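Local coordinates for P protein (PDB 3BBZ), which probably binds the viral nucleocapsid through this C-terminal domain of the phosphoprotein, linking the mumps virus polymerase to its template, at residues A[5-8]-A[9-13]. The protein carries 1 engineered substitution. Numbering follows the deposited sequence.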
loop_
_atom_site.group_PDB
_atom_site.type_symbol
_atom_site.label_atom_id
_atom_site.label_comp_id
_atom_site.label_asym_id
_atom_site.label_seq_id
_atom_site.Cartn_x
_atom_site.Cartn_y
_atom_site.Cartn_z
ATOM N N VAL A 5 9.450 -1.222 1.882
ATOM C CA VAL A 5 10.018 -0.824 0.578
ATOM C C VAL A 5 9.213 -1.497 -0.517
ATOM O O VAL A 5 8.767 -0.828 -1.435
ATOM C CB VAL A 5 11.507 -1.187 0.451
ATOM C CG1 VAL A 5 12.099 -0.792 -0.930
ATOM C CG2 VAL A 5 12.284 -0.535 1.633
ATOM N N MET A 6 9.008 -2.813 -0.380
ATOM C CA MET A 6 8.220 -3.603 -1.328
ATOM C C MET A 6 6.819 -3.043 -1.514
ATOM O O MET A 6 6.378 -2.865 -2.651
ATOM C CB MET A 6 8.111 -5.067 -0.850
ATOM C CG MET A 6 9.363 -5.929 -0.951
ATOM S SD MET A 6 10.311 -5.674 -2.472
ATOM C CE MET A 6 11.529 -4.426 -1.988
ATOM N N ILE A 7 6.106 -2.774 -0.409
ATOM C CA ILE A 7 4.718 -2.232 -0.491
ATOM C C ILE A 7 4.716 -0.794 -0.996
ATOM O O ILE A 7 3.796 -0.431 -1.726
ATOM C CB ILE A 7 3.897 -2.402 0.827
ATOM C CG1 ILE A 7 3.885 -3.886 1.275
ATOM C CG2 ILE A 7 2.435 -1.863 0.694
ATOM C CD1 ILE A 7 3.559 -4.069 2.803
ATOM N N THR A 8 5.738 0.018 -0.685
ATOM C CA THR A 8 5.810 1.346 -1.308
ATOM C C THR A 8 5.928 1.225 -2.833
ATOM O O THR A 8 5.285 1.963 -3.533
ATOM C CB THR A 8 6.913 2.248 -0.762
ATOM O OG1 THR A 8 6.776 2.327 0.649
ATOM C CG2 THR A 8 6.830 3.672 -1.349
ATOM N N LYS A 9 6.717 0.256 -3.321
ATOM C CA LYS A 9 6.839 0.025 -4.761
ATOM C C LYS A 9 5.572 -0.527 -5.346
ATOM O O LYS A 9 5.223 -0.175 -6.487
ATOM C CB LYS A 9 8.019 -0.909 -5.055
ATOM C CG LYS A 9 9.375 -0.293 -4.603
ATOM C CD LYS A 9 10.556 -1.099 -4.937
ATOM C CE LYS A 9 10.802 -1.149 -6.482
ATOM N NZ LYS A 9 10.850 0.205 -7.125
ATOM N N MET A 10 4.865 -1.372 -4.592
ATOM C CA MET A 10 3.538 -1.812 -5.032
ATOM C C MET A 10 2.591 -0.669 -5.304
ATOM O O MET A 10 1.855 -0.681 -6.271
ATOM C CB MET A 10 2.873 -2.803 -4.066
ATOM C CG MET A 10 3.492 -4.184 -4.099
ATOM S SD MET A 10 2.687 -5.178 -2.845
ATOM C CE MET A 10 3.853 -6.469 -2.627
ATOM N N ILE A 11 2.606 0.314 -4.436
ATOM C CA ILE A 11 1.687 1.425 -4.539
ATOM C C ILE A 11 2.035 2.235 -5.782
ATOM O O ILE A 11 1.171 2.531 -6.608
ATOM C CB ILE A 11 1.757 2.336 -3.272
ATOM C CG1 ILE A 11 1.277 1.572 -2.054
ATOM C CG2 ILE A 11 0.853 3.592 -3.489
ATOM C CD1 ILE A 11 1.735 2.152 -0.704
ATOM N N THR A 12 3.312 2.606 -5.903
ATOM C CA THR A 12 3.835 3.322 -7.081
ATOM C C THR A 12 3.439 2.630 -8.408
ATOM O O THR A 12 2.971 3.293 -9.353
ATOM C CB THR A 12 5.370 3.568 -6.915
ATOM O OG1 THR A 12 5.591 4.500 -5.835
ATOM C CG2 THR A 12 6.024 4.151 -8.171
ATOM N N ASP A 13 3.538 1.298 -8.447
ATOM C CA ASP A 13 3.314 0.538 -9.673
ATOM C C ASP A 13 1.849 0.349 -10.023
ATOM O O ASP A 13 1.507 0.249 -11.203
ATOM C CB ASP A 13 3.946 -0.854 -9.569
ATOM C CG ASP A 13 5.438 -0.829 -9.763
ATOM O OD1 ASP A 13 5.939 0.172 -10.318
ATOM O OD2 ASP A 13 6.115 -1.827 -9.379
HETATM O O HOH W 1 4.030 4.926 -3.810
#
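With chi1 at -65°, I11 sets CG1 beside its own backbone N and turns it back along the helix, where CG1 lies 3.2 Å from I7 O and CD1 comes to 4.3 Å from I7 CG2. M10 makes the same first turn (chi1 -73°) and then runs on extended, carrying SD back to 4.5 Å from I7 CG1, so that the side chains of both M10 and I11 meet I7. Both turns lie in helix 3-14, the first helix of a three-helix bundle, joined by i to i+4 hydrogen bonds from K9 N to V5 O, M10 N to M6 O and I11 N to I7 O. I7 and I11 are on the helix's buried side: I7 packs on L28 of helix 18-29 and on L37, K41 and I44 of helix 34-47, while I11 reaches F24 and I44. On a more open face, K9 lays its CG 3.3 Å from V5 O before bending at chi3 and chi4. T8 O receives the nearly straight bond from T12 N (3.2 Å, N-H...O angle 179°) and also a water proton; that water hydrogen-bonds to T12 OG1 at 2.6 Å, bridging the two threonines, whereas T8 OG1 turns back to K4 O.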